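PDB 2CWS: alginate lyase A1-II' from Sphingomonas sp. A1, which probably depolymerises the polysaccharide alginate by beta-elimination, acting as a lyase of polysaccharide lyase family 7. Local coordinates for residues A[62-66]-A[205-209]; A[49-53]-A[67-71]; A[151-156]-A[176-182]; A[89-93]-A[199-203]; A[20-24]-A[54-60]. One frame throughout, in Å; residues are numbered along the deposited sequence. Where two conformers were deposited one is given.

In the fold
All five contacts lie in the lyase domain, a jelly-roll sandwich of two antiparallel beta-sheets. Contacts 2, 3 and 4 join the sheets face to face, contact 4 about 13 Å from contact 2 and about 16 Å from contact 3, centre to centre. Contacts 1 and 5 join loops at one end, their centres about 8 Å apart; those of 5 and 3 are about 30 Å apart. Along the chain contact 5 precedes contact 1, contacts 1 and 2 cross, and contact 3 nests within 4, itself within 1. Strand 67-72 pairs with 197-202 and 204-206, so contact 2 touches 1 and 4. Contacts 1 and 2 share a sulfate on the outward side of that sheet, consistent with the substrate cleft.

Contact 1. Residues A[62-66]-A[205-209]; sequences NSSYP and YVQDN. With SO4 (sulfate ion), chain B.
Residues 62-66 form an irregular segment at the end of the loop leading into strand 67-72, beside the end of strand 204-206 and the turn after it. The CA atoms of Pro66 and Val206 lie 5.8 Å apart, those of Tyr65 and Asn209 5.5 Å. One backbone hydrogen bond joins the segments, Val206 N to Pro66 O (2.9 Å, 159°). Ser63 (chi1 t) has its OG doubly engaged: it accepts from Tyr65 N at 3.0 Å, making an ST turn, and donates to Tyr205 OH at 2.7 Å. Tyr205 (chi1 t) continues this hydrogen-bond relay, its OH donating to sulfate O3 at 2.7 Å; Arg67 and His112 bind the same ion. Tyr205 belongs to the YxKAGxYxQ sequence motif of family 7 lyases, and the sulfate, probably from the crystallisation liquor, lies on the face that in relatives forms the alginate cleft. Tyr65 (chi1 m) points toward 205-209, its CB 3.1 Å from Val206 O. Beyond the strand the chain folds into an inverse gamma turn centred on Gln207 (phi/psi -90/60), closed by a weak bond from Asp208 N to Val206 O at 3.0 Å. Gln207 (m, m) curls back, NE2 donating to Tyr205 O at 3.0 Å, while its CA makes a CH-pi contact with the Tyr65 ring, 4.0 Å from the centroid. The Asp208 carboxylate is satisfied by Ser103 N and Thr210 OG1, whereas its carbonyl O is buried without a partner.

Contact 2. Residues A[49-53]-A[67-71]; sequences MTFWA and RSELR. With SO4 (sulfate ion), chain C; SO4 (sulfate ion), chain B.
No hydrogen bond links these two strands, although their axes approach to 6.1 Å and run roughly antiparallel, at 148°: they belong to opposite sheets of the jelly-roll sandwich and meet through side chains. Both backbones are extended, with Phe51 and Ser68 nearest in register (CA to CA 5.7 Å). Met49, Phe51 and Ala53 point toward strand 67-71, and Ser68 and Leu70 point back. Phe51 (chi1 m) presents its ring edge to Leu70 (m, t), CE1 to CG 3.9 Å, and its CD1 lies 3.3 Å from Ser68 O. Met49 (t, t) extends its CE to 3.9 Å from Leu70 CD1; Ala53 CB packs 4.3 Å from Ser68 CB. The Ser68 hydroxyl is satisfied by Tyr40 O. From the outer face of strand 67-71, Arg67 NH1 forms a salt bridge with Glu69 OE1 (2.8 Å) and donates to O1 of one sulfate (3.0 Å), while NH2 reaches its O4 (2.8 Å). Arg71 NE and NH2 bind O1 (2.8 Å) and O3 (2.9 Å) of a second. RSELR thus packs Ser68 and Leu70 against the other sheet, while two arginines around Glu69 bind sulfates, probably from the crystallisation liquor, that only suggest an anion-binding surface for alginate.

Contact 3. Residues A[151-156]-A[176-182]; sequences NYFTGI and TMNGDTR
A beta-hairpin at the rim of the sandwich folds against the edge strand 148-154 of the opposite sheet. Strands 172-177 and 180-185 are joined by a type I' turn from Met177 to Asp180, with Asn178 (54/42) and Gly179 (82/0) both at positive phi; Met177 N to Asp180 O (3.1 Å) and Asp180 N to Met177 O (3.0 Å) close it. Strands 152-154 and 180-182 run antiparallel at 161°, their axes 9.3 Å apart, with CA atoms of Phe153 and Met177 7.1 Å from each other. The Phe153 ring (chi1 m) is sandwiched between two hairpin residues. On one face lies Met177 (m, m, m), its CG 3.7 Å from the centroid and SD 5.5 Å, a Met-aromatic contact; on the other the Arg182 guanidinium stacks in a cation-pi interaction, CZ 4.1 Å from the centroid. The ring thus fills the space between the two sheets of the jelly roll at the edge strand 180-185. Arg182 is oriented by a salt bridge, NE to Asp180 OD1 2.8 Å and NH1 to OD2 2.9 Å, and both NH2 (2.9 Å) and NH1 (3.0 Å) donate to Tyr152 O. A water bridges Asn151 OD1 (2.8 Å) and Arg182 NH2 (2.9 Å). Further along, Gly155 and Ile156 form a G1 beta bulge opposite Gly132, from which Ile156 CG2 reaches Met177 CE at 4.1 Å.

Contact 4. Residues A[89-93]-A[199-203]; sequences HTMKL and YFKAG
Strands 89-93 and 199-202 face each other across the core of the jelly-roll sandwich, one from each sheet. They run almost parallel, 9° between their directions and 8.7 Å between axes, with Met91 opposite Phe200 (CA to CA 7.3 Å) and Leu93 opposite Ala202 (8.6 Å). Phe200 (chi1 m, -71°) turns one ring face to Met91 CB, a CH-pi contact in which CB stands 3.6 Å from the ring centroid and 10° off the normal. With chi1 and chi2 t and chi3 p, Met91 takes SD to 4.7 Å from that centroid, an oblique Met-aromatic contact, and CE to 3.5 Å from Lys201 O. His89 (m) starts toward the other strand, but its imidazole swings away to His227. On the far face, Lys201 leaves the core, its NZ forming a salt bridge with Glu69 and a hydrogen bond with Gln18. Residues 199-203 begin the family 7 motif YxKAGxYxQ, and Gly203 (157/-122) takes a corner that favours glycine. Leu93, chi1 and chi2 both p, brings CD2 to 4.1 Å from Ala202 CB.

Contact 5. Residues A[20-24]-A[54-60]; sequences PDANT and PTTGGTT
Pro54, at the end of strand 49-54, packs its CD against Pro20 CG at 3.9 Å and opens a type I beta turn through Gly57, closed by Gly57 N to Pro54 O at 3.0 Å. Gly57 then passes close to the Pro20 carbonyl, its CA 3.1 Å from Pro20 O, where a CB would clash. Gly58 N (-66/155) donates to Pro20 O at 3.0 Å and weakly to Asp21 O at 3.3 Å; its CA also makes a CA-H...O contact with Asp21 O (3.3 Å), and again no side chain would fit. Two surface loops of the jelly roll thus dock backbone to backbone, one after strand 15-18, the other leading to strand 67-72. In the partner loop's type I turn from Asp21, Thr24 ends the turn at positive phi (43/57) and puts CG2 3.3 Å from Gly58 C. Thr59 O accepts a hydrogen bond from a water (2.6 Å) that also lies 2.6 Å from Thr24 OG1. Thr60 CG2 comes to 4.2 Å from Thr24 CB.

Contact 1. Residues A[62-66]-A[205-209]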
# COMPACT_ATOMS: atom_id res chain seq x y z
N ASN A 62 10.69 9.12 6.65
CA ASN A 62 9.70 10.17 6.90
C ASN A 62 8.42 9.60 7.48
O ASN A 62 7.32 10.14 7.25
CB ASN A 62 9.41 10.89 5.57
CG ASN A 62 10.63 11.60 5.01
OD1 ASN A 62 11.23 12.52 5.59
ND2 ASN A 62 11.03 11.19 3.80
N SER A 63 8.55 8.53 8.27
CA SER A 63 7.35 8.02 8.88
C SER A 63 7.51 7.74 10.38
O SER A 63 8.63 7.49 10.80
CB SER A 63 6.94 6.75 8.10
OG SER A 63 5.92 6.02 8.82
N SER A 64 6.55 7.65 11.33
CA SER A 64 6.76 7.15 12.69
C SER A 64 6.21 5.74 12.88
O SER A 64 6.24 5.17 14.01
CB SER A 64 5.99 7.99 13.72
OG SER A 64 4.61 7.87 13.54
N TYR A 65 5.66 5.25 11.71
CA TYR A 65 5.03 3.94 11.91
C TYR A 65 5.77 2.86 11.14
O TYR A 65 6.29 3.10 10.04
CB TYR A 65 3.58 3.95 11.43
CG TYR A 65 2.65 4.85 12.21
CD1 TYR A 65 2.15 6.02 11.62
CD2 TYR A 65 2.28 4.60 13.51
CE1 TYR A 65 1.30 6.88 12.32
CE2 TYR A 65 1.40 5.40 14.22
CZ TYR A 65 0.91 6.57 13.61
OH TYR A 65 0.06 7.39 14.28
N PRO A 66 5.83 1.64 11.68
CA PRO A 66 6.57 0.56 11.01
C PRO A 66 5.71 -0.15 9.95
O PRO A 66 4.46 -0.07 9.97
CB PRO A 66 6.86 -0.40 12.19
CG PRO A 66 5.62 -0.22 13.07
CD PRO A 66 5.27 1.24 12.97
N TYR A 205 1.07 -1.61 6.90
CA TYR A 205 1.70 -0.40 7.39
C TYR A 205 0.96 -0.10 8.70
O TYR A 205 -0.20 0.32 8.70
CB TYR A 205 1.56 0.68 6.34
CG TYR A 205 2.11 2.06 6.71
CD1 TYR A 205 3.16 2.24 7.60
CD2 TYR A 205 1.55 3.15 6.07
CE1 TYR A 205 3.64 3.52 7.85
CE2 TYR A 205 2.02 4.43 6.31
CZ TYR A 205 3.04 4.61 7.23
OH TYR A 205 3.56 5.86 7.49
N VAL A 206 1.62 -0.36 9.82
CA VAL A 206 0.91 -0.48 11.10
C VAL A 206 0.73 0.88 11.77
O VAL A 206 1.72 1.51 12.11
CB VAL A 206 1.73 -1.40 12.03
CG1 VAL A 206 0.95 -1.65 13.33
CG2 VAL A 206 2.07 -2.74 11.35
N GLN A 207 -0.55 1.29 11.95
CA GLN A 207 -0.77 2.63 12.53
C GLN A 207 -0.84 2.56 14.05
O GLN A 207 -1.81 2.90 14.70
CB GLN A 207 -2.04 3.30 11.93
CG GLN A 207 -2.00 3.28 10.39
CD GLN A 207 -0.85 4.04 9.83
OE1 GLN A 207 -0.71 5.27 9.94
NE2 GLN A 207 0.10 3.31 9.19
N ASP A 208 0.25 2.08 14.61
CA ASP A 208 0.49 1.96 16.06
C ASP A 208 1.99 1.83 16.20
O ASP A 208 2.58 0.92 15.63
CB ASP A 208 -0.22 0.76 16.63
CG ASP A 208 -0.17 0.59 18.13
OD1 ASP A 208 -1.15 0.03 18.70
OD2 ASP A 208 0.83 1.05 18.72
N ASN A 209 2.62 2.76 16.93
CA ASN A 209 4.08 2.66 17.16
C ASN A 209 4.41 2.54 18.67
O ASN A 209 5.50 2.84 19.08
CB ASN A 209 4.85 3.84 16.57
CG ASN A 209 4.41 5.16 17.08
OD1 ASN A 209 4.92 6.18 16.52
ND2 ASN A 209 3.59 5.26 18.09
S SO4 B . 4.32 7.04 4.38
O1 SO4 B . 4.04 5.74 3.53
O2 SO4 B . 4.53 8.20 3.54
O3 SO4 B . 3.21 7.32 5.22
O4 SO4 B . 5.52 6.84 5.18

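Contact 2. Residues A[49-53]-A[67-71]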
# COMPACT_ATOMS: atom_id res chain seq x y z
N MET A 49 0.27 -14.58 0.79
CA MET A 49 1.46 -13.75 1.07
C MET A 49 1.11 -12.95 2.33
O MET A 49 0.15 -12.16 2.34
CB MET A 49 1.77 -12.89 -0.12
CG MET A 49 2.85 -11.84 0.09
SD MET A 49 3.47 -11.12 -1.42
CE MET A 49 1.98 -10.46 -2.15
N THR A 50 1.90 -13.15 3.40
CA THR A 50 1.54 -12.72 4.74
C THR A 50 2.60 -11.75 5.23
O THR A 50 3.80 -12.07 5.20
CB THR A 50 1.42 -13.96 5.63
OG1 THR A 50 0.50 -14.87 5.08
CG2 THR A 50 0.86 -13.53 7.02
N PHE A 51 2.14 -10.61 5.72
CA PHE A 51 3.00 -9.50 6.16
C PHE A 51 2.81 -9.33 7.66
O PHE A 51 1.66 -9.07 8.11
CB PHE A 51 2.57 -8.19 5.49
CG PHE A 51 2.63 -8.22 3.97
CD1 PHE A 51 3.77 -7.74 3.31
CD2 PHE A 51 1.56 -8.69 3.23
CE1 PHE A 51 3.79 -7.70 1.93
CE2 PHE A 51 1.60 -8.67 1.84
CZ PHE A 51 2.72 -8.15 1.18
N TRP A 52 3.89 -9.45 8.44
CA TRP A 52 3.82 -9.27 9.89
C TRP A 52 4.74 -8.11 10.29
O TRP A 52 5.88 -8.04 9.79
CB TRP A 52 4.24 -10.59 10.62
CG TRP A 52 4.31 -10.33 12.11
CD1 TRP A 52 3.21 -10.28 12.94
CD2 TRP A 52 5.44 -10.05 12.95
NE1 TRP A 52 3.60 -9.99 14.22
CE2 TRP A 52 4.99 -9.85 14.25
CE3 TRP A 52 6.84 -9.98 12.67
CZ2 TRP A 52 5.82 -9.55 15.33
CZ3 TRP A 52 7.68 -9.69 13.75
CH2 TRP A 52 7.17 -9.49 15.06
N ALA A 53 4.25 -7.24 11.16
CA ALA A 53 5.11 -6.13 11.62
C ALA A 53 4.74 -5.78 13.06
O ALA A 53 3.55 -5.61 13.37
CB ALA A 53 4.96 -4.88 10.76
N ARG A 67 6.38 -0.84 9.04
CA ARG A 67 5.67 -1.51 7.95
C ARG A 67 6.41 -2.78 7.53
O ARG A 67 7.63 -2.87 7.59
CB ARG A 67 5.51 -0.60 6.73
CG ARG A 67 6.81 -0.43 5.92
CD ARG A 67 6.67 0.73 4.97
NE ARG A 67 6.76 2.05 5.62
CZ ARG A 67 6.07 3.13 5.34
NH1 ARG A 67 5.02 3.11 4.50
NH2 ARG A 67 6.41 4.27 5.96
N SER A 68 5.60 -3.69 6.99
CA SER A 68 6.08 -4.76 6.09
C SER A 68 5.23 -4.55 4.83
O SER A 68 4.04 -4.86 4.88
CB SER A 68 5.87 -6.13 6.72
OG SER A 68 6.31 -7.11 5.79
N GLU A 69 5.81 -3.93 3.80
CA GLU A 69 4.97 -3.35 2.75
C GLU A 69 5.72 -3.43 1.41
O GLU A 69 6.92 -3.12 1.37
CB GLU A 69 4.58 -1.91 3.11
CG GLU A 69 3.50 -1.29 2.22
CD GLU A 69 3.20 0.15 2.59
OE1 GLU A 69 4.13 0.91 2.95
OE2 GLU A 69 2.00 0.55 2.48
N LEU A 70 5.00 -3.81 0.35
CA LEU A 70 5.55 -3.78 -0.98
C LEU A 70 5.43 -2.39 -1.58
O LEU A 70 4.46 -1.67 -1.34
CB LEU A 70 4.78 -4.78 -1.90
CG LEU A 70 4.86 -6.22 -1.51
CD1 LEU A 70 3.93 -7.06 -2.36
CD2 LEU A 70 6.32 -6.78 -1.59
N ARG A 71 6.42 -2.04 -2.38
CA ARG A 71 6.56 -0.74 -3.05
C ARG A 71 6.76 -1.01 -4.52
O ARG A 71 7.72 -1.72 -4.92
CB ARG A 71 7.79 -0.05 -2.39
CG ARG A 71 8.09 1.40 -2.79
CD ARG A 71 8.55 1.65 -4.24
NE ARG A 71 9.22 2.94 -4.28
CZ ARG A 71 9.35 3.69 -5.36
NH1 ARG A 71 8.88 3.29 -6.55
NH2 ARG A 71 9.95 4.89 -5.24
S SO4 C . 11.79 4.75 -2.10
O1 SO4 C . 10.65 3.67 -1.93
O2 SO4 C . 12.93 4.10 -2.64
O3 SO4 C . 11.37 5.81 -2.88
O4 SO4 C . 11.93 5.17 -0.70
S SO4 B . 4.32 7.04 4.38
O1 SO4 B . 4.04 5.74 3.53
O2 SO4 B . 4.53 8.20 3.54
O3 SO4 B . 3.21 7.32 5.22
O4 SO4 B . 5.52 6.84 5.18

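Contact 3. Residues A[151-156]-A[176-182]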
# COMPACT_ATOMS: atom_id res chain seq x y z
N ASN A 151 -13.60 7.91 2.41
CA ASN A 151 -14.54 7.08 1.63
C ASN A 151 -14.74 5.79 2.41
O ASN A 151 -13.84 4.91 2.42
CB ASN A 151 -14.00 6.78 0.23
CG ASN A 151 -13.84 8.06 -0.59
OD1 ASN A 151 -14.82 8.57 -1.17
ND2 ASN A 151 -12.63 8.64 -0.61
N TYR A 152 -15.87 5.69 3.08
CA TYR A 152 -16.08 4.61 4.06
C TYR A 152 -16.83 3.42 3.45
O TYR A 152 -17.87 3.63 2.78
CB TYR A 152 -16.90 5.12 5.26
CG TYR A 152 -16.14 6.22 6.01
CD1 TYR A 152 -16.55 7.53 6.00
CD2 TYR A 152 -14.98 5.88 6.71
CE1 TYR A 152 -15.80 8.51 6.74
CE2 TYR A 152 -14.22 6.81 7.43
CZ TYR A 152 -14.65 8.11 7.41
OH TYR A 152 -13.94 9.11 8.08
N PHE A 153 -16.30 2.24 3.73
CA PHE A 153 -16.90 0.98 3.32
C PHE A 153 -17.27 0.25 4.61
O PHE A 153 -16.40 -0.24 5.34
CB PHE A 153 -15.91 0.16 2.46
CG PHE A 153 -15.55 0.88 1.19
CD1 PHE A 153 -14.46 1.79 1.19
CD2 PHE A 153 -16.29 0.70 0.05
CE1 PHE A 153 -14.18 2.47 -0.01
CE2 PHE A 153 -15.98 1.34 -1.14
CZ PHE A 153 -14.93 2.21 -1.16
N THR A 154 -18.56 0.17 4.84
CA THR A 154 -19.13 -0.40 6.05
C THR A 154 -19.23 -1.92 5.96
O THR A 154 -19.75 -2.47 4.98
CB THR A 154 -20.53 0.19 6.26
OG1 THR A 154 -20.38 1.60 6.41
CG2 THR A 154 -21.18 -0.38 7.49
N GLY A 155 -18.75 -2.61 7.03
CA GLY A 155 -18.99 -4.04 7.26
C GLY A 155 -17.75 -4.90 7.06
O GLY A 155 -17.81 -6.12 7.29
N ILE A 156 -16.63 -4.31 6.67
CA ILE A 156 -15.34 -4.99 6.37
C ILE A 156 -14.74 -5.42 7.72
O ILE A 156 -14.18 -4.52 8.38
CB ILE A 156 -14.36 -4.10 5.57
CG1 ILE A 156 -14.99 -3.30 4.38
CG2 ILE A 156 -13.16 -4.89 5.12
CD1 ILE A 156 -15.66 -4.34 3.51
N THR A 176 -12.11 1.26 -4.66
CA THR A 176 -13.15 0.24 -4.70
C THR A 176 -12.89 -0.84 -3.68
O THR A 176 -11.77 -1.36 -3.57
CB THR A 176 -13.10 -0.46 -6.09
OG1 THR A 176 -13.30 0.56 -7.10
CG2 THR A 176 -14.15 -1.54 -6.27
N MET A 177 -13.96 -1.23 -2.99
CA MET A 177 -13.97 -2.44 -2.16
C MET A 177 -15.15 -3.28 -2.56
O MET A 177 -16.29 -2.79 -2.55
CB MET A 177 -14.13 -2.08 -0.66
CG MET A 177 -12.91 -1.35 -0.13
SD MET A 177 -11.47 -2.42 0.05
CE MET A 177 -11.98 -3.34 1.55
N ASN A 178 -14.90 -4.52 -2.91
CA ASN A 178 -15.97 -5.49 -3.19
C ASN A 178 -16.94 -4.96 -4.23
O ASN A 178 -18.14 -5.11 -4.12
CB ASN A 178 -16.70 -5.91 -1.92
CG ASN A 178 -15.72 -6.46 -0.87
OD1 ASN A 178 -14.66 -7.02 -1.21
ND2 ASN A 178 -16.09 -6.31 0.37
N GLY A 179 -16.37 -4.32 -5.28
CA GLY A 179 -17.23 -3.87 -6.38
C GLY A 179 -17.94 -2.55 -6.13
O GLY A 179 -18.63 -2.07 -7.04
N ASP A 180 -17.75 -1.92 -4.97
CA ASP A 180 -18.34 -0.60 -4.64
C ASP A 180 -17.25 0.45 -4.89
O ASP A 180 -16.25 0.44 -4.18
CB ASP A 180 -18.79 -0.65 -3.19
CG ASP A 180 -19.34 0.63 -2.64
OD1 ASP A 180 -19.27 1.69 -3.34
OD2 ASP A 180 -19.85 0.60 -1.48
N THR A 181 -17.44 1.29 -5.92
CA THR A 181 -16.44 2.25 -6.30
C THR A 181 -16.88 3.67 -5.92
O THR A 181 -18.03 4.08 -6.14
CB THR A 181 -16.19 2.18 -7.81
OG1 THR A 181 -15.71 0.90 -8.14
CG2 THR A 181 -15.20 3.23 -8.28
N ARG A 182 -15.92 4.42 -5.39
CA ARG A 182 -16.09 5.85 -5.13
C ARG A 182 -15.01 6.61 -5.91
O ARG A 182 -13.98 6.01 -6.25
CB ARG A 182 -15.87 6.16 -3.62
CG ARG A 182 -16.52 5.14 -2.70
CD ARG A 182 -18.06 5.17 -2.68
NE ARG A 182 -18.58 4.03 -1.87
CZ ARG A 182 -18.54 3.99 -0.53
NH1 ARG A 182 -18.97 2.90 0.09
NH2 ARG A 182 -18.07 5.01 0.20
O HOH W 1 -17.37 7.79 -0.38
O HOH W 2 -20.29 1.18 2.72

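Contact 4. Residues A[89-93]-A[199-203]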
# COMPACT_ATOMS: atom_id res chain seq x y z
N HIS A 89 -4.00 3.61 -14.50
CA HIS A 89 -3.05 2.96 -13.60
C HIS A 89 -3.86 2.24 -12.54
O HIS A 89 -4.53 2.94 -11.74
CB HIS A 89 -2.18 4.05 -12.94
CG HIS A 89 -1.59 4.97 -13.99
ND1 HIS A 89 -0.55 4.57 -14.79
CD2 HIS A 89 -1.99 6.19 -14.40
CE1 HIS A 89 -0.27 5.56 -15.64
NE2 HIS A 89 -1.15 6.54 -15.41
N THR A 90 -3.85 0.91 -12.52
CA THR A 90 -4.80 0.17 -11.70
C THR A 90 -4.12 -0.93 -10.92
O THR A 90 -3.46 -1.78 -11.51
CB THR A 90 -5.88 -0.47 -12.59
OG1 THR A 90 -6.49 0.64 -13.31
CG2 THR A 90 -6.93 -1.17 -11.74
N MET A 91 -4.35 -0.96 -9.61
CA MET A 91 -3.95 -2.09 -8.76
C MET A 91 -5.19 -2.83 -8.32
O MET A 91 -6.17 -2.20 -7.88
CB MET A 91 -3.17 -1.54 -7.56
CG MET A 91 -2.85 -2.68 -6.57
SD MET A 91 -1.67 -2.17 -5.28
CE MET A 91 -2.71 -0.93 -4.42
N LYS A 92 -5.15 -4.13 -8.42
CA LYS A 92 -6.19 -5.00 -7.90
C LYS A 92 -5.57 -5.96 -6.91
O LYS A 92 -4.46 -6.45 -7.12
CB LYS A 92 -6.87 -5.85 -8.99
CG LYS A 92 -7.51 -5.00 -10.06
CD LYS A 92 -8.15 -5.96 -11.08
CE LYS A 92 -8.93 -7.00 -10.28
NZ LYS A 92 -9.64 -7.99 -11.11
N LEU A 93 -6.26 -6.21 -5.81
CA LEU A 93 -5.76 -7.20 -4.87
C LEU A 93 -6.95 -7.86 -4.20
O LEU A 93 -8.06 -7.31 -4.12
CB LEU A 93 -4.76 -6.59 -3.86
CG LEU A 93 -5.28 -5.45 -2.96
CD1 LEU A 93 -6.04 -5.95 -1.73
CD2 LEU A 93 -4.07 -4.66 -2.47
N TYR A 199 3.45 5.80 -7.23
CA TYR A 199 3.67 4.37 -7.23
C TYR A 199 2.68 3.72 -6.26
O TYR A 199 2.24 4.33 -5.27
CB TYR A 199 5.12 4.02 -6.86
CG TYR A 199 5.58 4.50 -5.52
CD1 TYR A 199 6.25 5.72 -5.42
CD2 TYR A 199 5.37 3.80 -4.35
CE1 TYR A 199 6.70 6.20 -4.21
CE2 TYR A 199 5.79 4.26 -3.13
CZ TYR A 199 6.45 5.48 -3.04
OH TYR A 199 6.88 5.93 -1.82
N PHE A 200 2.32 2.47 -6.56
CA PHE A 200 1.46 1.70 -5.68
C PHE A 200 2.24 1.11 -4.52
O PHE A 200 3.46 0.86 -4.61
CB PHE A 200 0.78 0.58 -6.45
CG PHE A 200 -0.30 1.03 -7.43
CD1 PHE A 200 -0.18 0.85 -8.79
CD2 PHE A 200 -1.46 1.61 -6.92
CE1 PHE A 200 -1.19 1.23 -9.65
CE2 PHE A 200 -2.48 1.98 -7.81
CZ PHE A 200 -2.36 1.80 -9.15
N LYS A 201 1.52 0.82 -3.42
CA LYS A 201 2.06 0.04 -2.31
C LYS A 201 0.98 -0.92 -1.84
O LYS A 201 -0.23 -0.62 -1.96
CB LYS A 201 2.47 0.92 -1.10
CG LYS A 201 3.36 2.09 -1.47
CD LYS A 201 4.08 2.67 -0.25
CE LYS A 201 5.37 1.88 0.02
NZ LYS A 201 5.94 2.26 1.35
N ALA A 202 1.39 -2.04 -1.25
CA ALA A 202 0.43 -3.00 -0.68
C ALA A 202 1.14 -3.80 0.38
O ALA A 202 2.26 -4.28 0.16
CB ALA A 202 -0.10 -3.94 -1.76
N GLY A 203 0.47 -3.98 1.53
CA GLY A 203 1.04 -4.83 2.57
C GLY A 203 0.46 -4.47 3.92
O GLY A 203 -0.78 -4.52 4.08

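Contact 5. Residues A[20-24]-A[54-60]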
# COMPACT_ATOMS: atom_id res chain seq x y z
N PRO A 20 10.12 -4.00 8.71
CA PRO A 20 10.05 -3.28 9.99
C PRO A 20 11.13 -3.70 10.97
O PRO A 20 10.98 -3.50 12.17
CB PRO A 20 8.67 -3.70 10.52
CG PRO A 20 8.58 -5.14 10.10
CD PRO A 20 9.29 -5.22 8.77
N ASP A 21 12.22 -4.26 10.46
CA ASP A 21 13.39 -4.47 11.34
C ASP A 21 13.96 -3.11 11.71
O ASP A 21 13.58 -2.07 11.17
CB ASP A 21 14.39 -5.40 10.64
CG ASP A 21 14.99 -4.78 9.38
OD1 ASP A 21 16.22 -4.95 9.14
OD2 ASP A 21 14.28 -4.13 8.62
N ALA A 22 14.93 -3.12 12.67
CA ALA A 22 15.45 -1.85 13.17
C ALA A 22 15.99 -0.95 12.07
O ALA A 22 15.84 0.28 12.15
CB ALA A 22 16.51 -2.07 14.24
N ASN A 23 16.64 -1.57 11.08
CA ASN A 23 17.30 -0.81 10.03
C ASN A 23 16.40 -0.64 8.80
O ASN A 23 16.90 -0.18 7.77
CB ASN A 23 18.71 -1.31 9.72
CG ASN A 23 19.64 -1.13 10.93
OD1 ASN A 23 19.83 -2.17 11.61
ND2 ASN A 23 20.21 0.04 11.18
N THR A 24 15.12 -0.99 8.88
CA THR A 24 14.15 -0.88 7.79
C THR A 24 14.76 -1.36 6.45
O THR A 24 14.80 -0.65 5.45
CB THR A 24 13.52 0.52 7.65
OG1 THR A 24 14.47 1.54 7.39
CG2 THR A 24 12.80 0.86 8.95
N PRO A 54 5.72 -5.64 13.93
CA PRO A 54 5.49 -5.23 15.31
C PRO A 54 5.43 -3.72 15.43
O PRO A 54 6.08 -2.97 14.70
CB PRO A 54 6.75 -5.78 16.03
CG PRO A 54 7.83 -5.62 14.99
CD PRO A 54 7.19 -5.95 13.66
N THR A 55 4.70 -3.24 16.45
CA THR A 55 4.53 -1.79 16.65
C THR A 55 5.84 -1.11 17.04
O THR A 55 5.94 0.12 16.82
CB THR A 55 3.45 -1.44 17.69
OG1 THR A 55 3.84 -1.98 18.96
CG2 THR A 55 2.10 -2.05 17.26
N THR A 56 6.80 -1.87 17.54
CA THR A 56 8.11 -1.31 17.90
C THR A 56 9.12 -1.41 16.77
O THR A 56 10.32 -1.15 17.01
CB THR A 56 8.63 -2.05 19.16
OG1 THR A 56 8.56 -3.46 18.80
CG2 THR A 56 7.78 -1.78 20.36
N GLY A 57 8.69 -1.74 15.58
CA GLY A 57 9.61 -1.90 14.45
C GLY A 57 10.25 -0.56 14.04
O GLY A 57 9.86 0.54 14.39
N GLY A 58 11.30 -0.73 13.19
CA GLY A 58 11.93 0.44 12.63
C GLY A 58 11.02 1.21 11.70
O GLY A 58 10.07 0.57 11.13
N THR A 59 11.28 2.48 11.55
CA THR A 59 10.41 3.33 10.71
C THR A 59 11.30 3.95 9.65
O THR A 59 12.51 4.19 9.87
CB THR A 59 9.67 4.39 11.52
OG1 THR A 59 10.65 5.25 12.09
CG2 THR A 59 8.89 3.68 12.59
N THR A 60 10.71 4.14 8.46
CA THR A 60 11.44 4.75 7.37
C THR A 60 11.61 6.22 7.66
O THR A 60 11.02 6.82 8.57
CB THR A 60 10.77 4.52 6.01
OG1 THR A 60 9.40 4.96 6.09
CG2 THR A 60 10.76 3.02 5.72
O HOH W 3 14.91 3.55 8.96